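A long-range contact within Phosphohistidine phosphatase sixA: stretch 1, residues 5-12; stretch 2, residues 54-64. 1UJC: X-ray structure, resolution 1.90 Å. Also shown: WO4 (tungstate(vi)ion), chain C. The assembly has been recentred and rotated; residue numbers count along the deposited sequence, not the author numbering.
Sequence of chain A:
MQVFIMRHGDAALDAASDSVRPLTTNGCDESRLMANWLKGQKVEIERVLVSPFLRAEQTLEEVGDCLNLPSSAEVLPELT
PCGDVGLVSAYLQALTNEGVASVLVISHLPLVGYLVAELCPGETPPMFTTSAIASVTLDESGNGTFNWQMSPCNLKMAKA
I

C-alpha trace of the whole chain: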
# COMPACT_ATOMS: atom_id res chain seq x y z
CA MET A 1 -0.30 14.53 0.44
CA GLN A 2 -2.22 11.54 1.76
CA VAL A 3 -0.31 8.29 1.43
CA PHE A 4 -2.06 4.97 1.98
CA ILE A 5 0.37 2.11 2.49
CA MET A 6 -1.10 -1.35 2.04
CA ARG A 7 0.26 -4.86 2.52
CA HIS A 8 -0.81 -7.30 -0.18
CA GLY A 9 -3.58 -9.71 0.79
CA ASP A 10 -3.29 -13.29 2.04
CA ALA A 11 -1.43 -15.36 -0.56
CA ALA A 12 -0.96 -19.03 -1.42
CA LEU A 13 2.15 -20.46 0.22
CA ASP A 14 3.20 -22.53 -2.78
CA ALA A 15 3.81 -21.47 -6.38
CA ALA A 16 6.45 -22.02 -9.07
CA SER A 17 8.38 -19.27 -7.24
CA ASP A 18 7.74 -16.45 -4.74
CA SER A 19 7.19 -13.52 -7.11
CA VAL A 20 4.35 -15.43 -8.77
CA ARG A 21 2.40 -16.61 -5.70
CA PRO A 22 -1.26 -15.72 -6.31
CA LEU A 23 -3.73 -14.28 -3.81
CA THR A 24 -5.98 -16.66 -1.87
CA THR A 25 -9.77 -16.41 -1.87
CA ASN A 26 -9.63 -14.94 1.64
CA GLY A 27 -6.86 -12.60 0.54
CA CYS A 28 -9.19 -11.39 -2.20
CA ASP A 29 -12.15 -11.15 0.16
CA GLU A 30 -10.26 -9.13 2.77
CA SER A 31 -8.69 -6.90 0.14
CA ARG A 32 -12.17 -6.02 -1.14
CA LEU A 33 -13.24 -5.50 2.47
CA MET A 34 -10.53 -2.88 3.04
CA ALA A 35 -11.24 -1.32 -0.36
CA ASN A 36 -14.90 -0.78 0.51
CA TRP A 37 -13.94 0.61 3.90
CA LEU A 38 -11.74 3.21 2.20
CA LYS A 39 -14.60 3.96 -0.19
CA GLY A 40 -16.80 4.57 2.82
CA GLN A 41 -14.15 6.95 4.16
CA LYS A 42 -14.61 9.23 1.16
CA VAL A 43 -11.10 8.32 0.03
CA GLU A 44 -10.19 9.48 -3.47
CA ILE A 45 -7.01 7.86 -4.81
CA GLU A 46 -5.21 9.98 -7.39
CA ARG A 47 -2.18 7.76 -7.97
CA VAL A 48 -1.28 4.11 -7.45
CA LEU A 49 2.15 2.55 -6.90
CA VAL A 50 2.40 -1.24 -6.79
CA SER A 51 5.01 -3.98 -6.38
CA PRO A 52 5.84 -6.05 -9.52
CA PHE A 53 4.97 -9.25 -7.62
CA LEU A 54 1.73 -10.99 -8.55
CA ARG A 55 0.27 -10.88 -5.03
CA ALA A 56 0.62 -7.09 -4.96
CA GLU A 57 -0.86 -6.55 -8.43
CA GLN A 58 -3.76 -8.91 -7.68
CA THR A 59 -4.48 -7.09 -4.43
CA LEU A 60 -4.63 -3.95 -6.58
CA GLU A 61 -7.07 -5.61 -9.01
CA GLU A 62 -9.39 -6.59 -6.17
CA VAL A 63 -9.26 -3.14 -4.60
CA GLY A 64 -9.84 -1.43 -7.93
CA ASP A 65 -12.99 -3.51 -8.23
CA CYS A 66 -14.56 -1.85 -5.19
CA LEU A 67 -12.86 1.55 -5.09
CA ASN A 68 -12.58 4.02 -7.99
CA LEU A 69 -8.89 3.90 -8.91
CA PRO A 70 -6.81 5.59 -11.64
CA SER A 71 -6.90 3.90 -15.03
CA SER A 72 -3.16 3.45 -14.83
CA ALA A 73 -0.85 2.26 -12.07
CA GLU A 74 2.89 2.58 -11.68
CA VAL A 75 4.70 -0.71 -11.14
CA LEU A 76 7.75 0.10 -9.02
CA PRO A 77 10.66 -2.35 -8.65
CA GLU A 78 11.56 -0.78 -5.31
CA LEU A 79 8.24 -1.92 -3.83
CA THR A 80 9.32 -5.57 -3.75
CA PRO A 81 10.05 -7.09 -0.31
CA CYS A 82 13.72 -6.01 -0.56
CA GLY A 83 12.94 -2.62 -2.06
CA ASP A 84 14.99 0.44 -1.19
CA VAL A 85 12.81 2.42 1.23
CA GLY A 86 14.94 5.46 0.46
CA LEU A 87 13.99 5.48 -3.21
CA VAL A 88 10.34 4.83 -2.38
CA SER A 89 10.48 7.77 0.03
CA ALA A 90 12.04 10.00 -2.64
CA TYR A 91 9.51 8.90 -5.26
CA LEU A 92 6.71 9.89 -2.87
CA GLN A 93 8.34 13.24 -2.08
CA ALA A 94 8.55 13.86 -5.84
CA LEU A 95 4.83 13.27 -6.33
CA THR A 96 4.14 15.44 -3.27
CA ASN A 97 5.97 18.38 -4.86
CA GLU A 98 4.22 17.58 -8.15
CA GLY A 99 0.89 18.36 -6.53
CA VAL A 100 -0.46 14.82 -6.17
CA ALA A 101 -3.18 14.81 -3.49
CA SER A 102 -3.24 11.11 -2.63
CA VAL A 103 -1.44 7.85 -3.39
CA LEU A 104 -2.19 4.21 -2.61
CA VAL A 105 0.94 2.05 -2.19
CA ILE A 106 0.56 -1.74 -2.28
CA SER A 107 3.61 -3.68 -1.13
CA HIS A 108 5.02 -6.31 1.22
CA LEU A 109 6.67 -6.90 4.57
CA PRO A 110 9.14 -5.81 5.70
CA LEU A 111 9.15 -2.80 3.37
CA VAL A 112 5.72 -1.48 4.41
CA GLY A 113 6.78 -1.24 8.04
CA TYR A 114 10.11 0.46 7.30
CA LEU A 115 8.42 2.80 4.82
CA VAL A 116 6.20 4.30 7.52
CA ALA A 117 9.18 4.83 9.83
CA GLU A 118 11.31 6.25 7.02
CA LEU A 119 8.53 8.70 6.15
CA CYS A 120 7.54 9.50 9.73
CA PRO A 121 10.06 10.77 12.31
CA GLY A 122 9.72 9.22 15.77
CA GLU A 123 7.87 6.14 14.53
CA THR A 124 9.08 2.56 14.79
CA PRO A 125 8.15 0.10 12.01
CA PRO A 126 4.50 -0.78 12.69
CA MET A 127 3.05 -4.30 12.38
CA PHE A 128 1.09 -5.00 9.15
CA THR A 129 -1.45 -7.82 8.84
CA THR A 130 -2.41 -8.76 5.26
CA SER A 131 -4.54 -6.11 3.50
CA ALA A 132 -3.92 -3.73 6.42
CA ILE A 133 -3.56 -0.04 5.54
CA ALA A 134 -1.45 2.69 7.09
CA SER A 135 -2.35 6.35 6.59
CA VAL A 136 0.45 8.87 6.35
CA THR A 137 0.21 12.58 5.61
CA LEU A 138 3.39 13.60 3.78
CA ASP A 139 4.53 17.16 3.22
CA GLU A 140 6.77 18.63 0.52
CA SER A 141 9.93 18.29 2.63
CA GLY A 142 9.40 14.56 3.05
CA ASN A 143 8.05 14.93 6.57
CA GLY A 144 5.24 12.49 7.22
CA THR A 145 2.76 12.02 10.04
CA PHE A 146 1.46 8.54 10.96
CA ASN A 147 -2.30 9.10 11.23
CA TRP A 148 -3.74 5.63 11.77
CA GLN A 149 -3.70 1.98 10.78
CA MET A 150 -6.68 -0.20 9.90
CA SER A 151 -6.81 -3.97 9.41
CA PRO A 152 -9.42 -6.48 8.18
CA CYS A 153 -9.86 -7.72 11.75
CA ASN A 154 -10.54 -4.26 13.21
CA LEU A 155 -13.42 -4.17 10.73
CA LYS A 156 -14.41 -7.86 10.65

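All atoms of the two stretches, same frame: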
# COMPACT_ATOMS: atom_id res chain seq x y z
N ILE A 5 -0.52 3.25 2.65
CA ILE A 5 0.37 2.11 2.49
C ILE A 5 -0.36 0.82 2.82
O ILE A 5 -0.88 0.65 3.92
CB ILE A 5 1.60 2.26 3.40
CG1 ILE A 5 2.29 3.60 3.11
CG2 ILE A 5 2.56 1.09 3.19
CD1 ILE A 5 3.42 3.95 4.03
N MET A 6 -0.40 -0.09 1.85
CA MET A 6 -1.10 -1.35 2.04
C MET A 6 -0.26 -2.60 1.80
O MET A 6 0.54 -2.66 0.87
CB MET A 6 -2.33 -1.37 1.14
CG MET A 6 -3.16 -2.64 1.17
SD MET A 6 -4.64 -2.47 0.15
CE MET A 6 -5.76 -3.68 0.93
N ARG A 7 -0.44 -3.59 2.66
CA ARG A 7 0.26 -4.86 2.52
C ARG A 7 -0.64 -5.74 1.66
O ARG A 7 -1.85 -5.78 1.87
CB ARG A 7 0.48 -5.52 3.88
CG ARG A 7 1.15 -6.88 3.79
CD ARG A 7 1.28 -7.52 5.16
NE ARG A 7 1.96 -8.81 5.09
CZ ARG A 7 1.98 -9.69 6.08
NH1 ARG A 7 1.37 -9.44 7.22
NH2 ARG A 7 2.61 -10.85 5.91
N HIS A 8 -0.05 -6.42 0.69
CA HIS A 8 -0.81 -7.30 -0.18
C HIS A 8 -1.66 -8.25 0.67
O HIS A 8 -1.36 -8.48 1.84
CB HIS A 8 0.14 -8.09 -1.07
CG HIS A 8 0.94 -9.11 -0.31
ND1 HIS A 8 0.38 -10.27 0.17
CD2 HIS A 8 2.23 -9.11 0.09
CE1 HIS A 8 1.30 -10.95 0.83
NE2 HIS A 8 2.43 -10.27 0.80
N GLY A 9 -2.71 -8.80 0.07
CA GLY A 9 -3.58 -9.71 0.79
C GLY A 9 -3.01 -11.11 0.96
O GLY A 9 -1.99 -11.45 0.36
N ASP A 10 -3.68 -11.92 1.77
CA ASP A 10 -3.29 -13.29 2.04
C ASP A 10 -2.98 -14.01 0.73
O ASP A 10 -3.77 -13.95 -0.22
CB ASP A 10 -4.42 -14.01 2.79
CG ASP A 10 -4.02 -15.39 3.26
OD1 ASP A 10 -3.13 -15.51 4.13
OD2 ASP A 10 -4.61 -16.36 2.76
N ALA A 11 -1.84 -14.69 0.67
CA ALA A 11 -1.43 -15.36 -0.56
C ALA A 11 -1.07 -16.83 -0.39
O ALA A 11 -0.59 -17.24 0.67
CB ALA A 11 -0.26 -14.62 -1.18
N ALA A 12 -1.28 -17.61 -1.44
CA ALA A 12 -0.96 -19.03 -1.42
C ALA A 12 0.51 -19.20 -1.05
O ALA A 12 1.37 -18.45 -1.51
CB ALA A 12 -1.24 -19.64 -2.78
N LEU A 54 3.12 -10.63 -8.31
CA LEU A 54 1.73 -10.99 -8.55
C LEU A 54 0.77 -10.76 -7.39
O LEU A 54 -0.35 -10.29 -7.61
CB LEU A 54 1.64 -12.46 -9.01
CG LEU A 54 2.16 -12.74 -10.43
CD1 LEU A 54 1.83 -14.16 -10.84
CD2 LEU A 54 1.53 -11.77 -11.40
N ARG A 55 1.17 -11.08 -6.16
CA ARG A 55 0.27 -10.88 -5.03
C ARG A 55 -0.06 -9.41 -4.80
O ARG A 55 -1.16 -9.08 -4.35
CB ARG A 55 0.85 -11.51 -3.76
CG ARG A 55 2.27 -11.14 -3.39
CD ARG A 55 2.74 -12.06 -2.27
NE ARG A 55 4.08 -11.77 -1.75
CZ ARG A 55 5.22 -12.13 -2.33
NH1 ARG A 55 5.23 -12.79 -3.48
NH2 ARG A 55 6.37 -11.84 -1.73
N ALA A 56 0.87 -8.51 -5.13
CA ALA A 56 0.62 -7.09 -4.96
C ALA A 56 -0.35 -6.61 -6.05
O ALA A 56 -1.36 -5.97 -5.77
CB ALA A 56 1.93 -6.31 -5.04
N GLU A 57 -0.03 -6.94 -7.30
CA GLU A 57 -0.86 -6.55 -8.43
C GLU A 57 -2.29 -7.09 -8.30
O GLU A 57 -3.25 -6.39 -8.63
CB GLU A 57 -0.21 -7.03 -9.74
CG GLU A 57 1.21 -6.51 -9.93
CD GLU A 57 1.89 -7.05 -11.18
OE1 GLU A 57 1.65 -8.23 -11.53
OE2 GLU A 57 2.68 -6.31 -11.80
N GLN A 58 -2.43 -8.32 -7.83
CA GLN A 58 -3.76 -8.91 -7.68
C GLN A 58 -4.53 -8.20 -6.57
O GLN A 58 -5.74 -8.02 -6.67
CB GLN A 58 -3.65 -10.40 -7.36
CG GLN A 58 -4.89 -11.17 -7.77
CD GLN A 58 -4.85 -12.62 -7.35
OE1 GLN A 58 -3.78 -13.20 -7.19
NE2 GLN A 58 -6.02 -13.22 -7.20
N THR A 59 -3.83 -7.81 -5.51
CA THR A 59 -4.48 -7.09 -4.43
C THR A 59 -5.03 -5.80 -5.02
O THR A 59 -6.14 -5.38 -4.71
CB THR A 59 -3.47 -6.76 -3.31
OG1 THR A 59 -3.06 -7.97 -2.67
CG2 THR A 59 -4.11 -5.83 -2.29
N LEU A 60 -4.24 -5.19 -5.91
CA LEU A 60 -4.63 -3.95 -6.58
C LEU A 60 -5.89 -4.18 -7.41
O LEU A 60 -6.82 -3.37 -7.38
CB LEU A 60 -3.50 -3.47 -7.50
CG LEU A 60 -3.41 -1.99 -7.90
CD1 LEU A 60 -2.70 -1.91 -9.25
CD2 LEU A 60 -4.78 -1.35 -8.00
N GLU A 61 -5.91 -5.28 -8.17
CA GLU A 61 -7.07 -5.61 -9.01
C GLU A 61 -8.32 -5.62 -8.15
O GLU A 61 -9.30 -4.94 -8.44
CB GLU A 61 -6.94 -7.00 -9.63
CG GLU A 61 -5.74 -7.26 -10.52
CD GLU A 61 -5.67 -8.72 -10.97
OE1 GLU A 61 -4.63 -9.10 -11.56
OE2 GLU A 61 -6.64 -9.48 -10.74
N GLU A 62 -8.27 -6.42 -7.09
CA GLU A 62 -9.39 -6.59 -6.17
C GLU A 62 -9.87 -5.26 -5.60
O GLU A 62 -11.07 -4.98 -5.57
CB GLU A 62 -8.97 -7.54 -5.05
CG GLU A 62 -8.73 -8.97 -5.54
CD GLU A 62 -10.02 -9.67 -5.95
OE1 GLU A 62 -10.01 -10.39 -6.98
OE2 GLU A 62 -11.03 -9.51 -5.24
N VAL A 63 -8.92 -4.44 -5.16
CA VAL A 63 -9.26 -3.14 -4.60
C VAL A 63 -9.92 -2.26 -5.66
O VAL A 63 -10.95 -1.65 -5.41
CB VAL A 63 -8.00 -2.42 -4.07
CG1 VAL A 63 -8.32 -0.97 -3.74
CG2 VAL A 63 -7.49 -3.14 -2.83
N GLY A 64 -9.31 -2.23 -6.84
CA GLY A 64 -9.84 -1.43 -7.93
C GLY A 64 -11.26 -1.81 -8.31
O GLY A 64 -11.98 -1.03 -8.94
W WO4 C . 4.44 -10.84 2.13
O1 WO4 C . 4.05 -9.33 2.87
O2 WO4 C . 4.86 -10.60 0.47
O3 WO4 C . 3.18 -12.00 2.37
O4 WO4 C . 5.85 -11.48 2.91

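The end of a strand, residues 5-7, and the loop that follows it lie against one side of the helix that includes residues 54-64. The backbones come nearest where the strand gives way to loop, with the CA atoms of His8 and Ala56 5.0 Å apart. The contact is compact, burying 307 Å² over both sides, and most of that area belongs to His8, Arg55 and Thr59. On the helix, Arg55, Thr59 and Val63 recur at intervals of four residues, so that their CA-to-CB bonds all point toward the first stretch; Met6 and His8 alternate with Arg7, whose bond points away.

His8 covers the most surface. Its chi1 is p, and its imidazole lies beside the side chain of Arg55. Arg55 CD sits 3.6 Å from the centroid of the His8 ring and only 11° off the ring normal, a CH-pi contact in which a methylene made slightly polar by the neighbouring guanidinium rests on the ring face. Arg55 NE also lies over this face, 3.4 Å from His8 NE2, but the two nitrogens share no hydrogen and form no hydrogen bond. Each is instead directed to the tungstate: His8 NE2 binds W at 2.5 Å, while Arg55 NE and Arg55 NH2 donate hydrogen bonds to WO4 O2 at 2.6 and 2.9 Å. At the other ring nitrogen, His8 ND1 donates to Gly9 O at 2.7 Å, tying the imidazole to its own loop. Arg7, although it does not touch the helix, reaches the same ion, with Arg7 NE donating to WO4 O1 at 3.1 Å. The anion therefore joins the two stretches beyond their direct contact.

Thr59 supplies the one direct hydrogen bond between them. Gly9 N donates to Thr59 OG1 at 2.9 Å, with an almost linear N-H...O angle of 171°. The same hydroxyl donates to Arg55 O at 2.8 Å, one turn back along the helix, so Thr59 OG1 links the loop backbone to the helix backbone by accepting from one and giving to the other. Thr59 OG1 also packs against His8, lying 3.4 Å from His8 CA.

Apolar packing extends the contact at both ends. The extended side chain of Met6 brings its sulfur to the helix, where Met6 SD lies 4.2 Å from both Thr59 CG2 and Val63 CG2. Further along the loop, Ala11 CB approaches Arg55 CD at 4.1 Å, adding a second neighbour to the methylene that rests on the His8 ring.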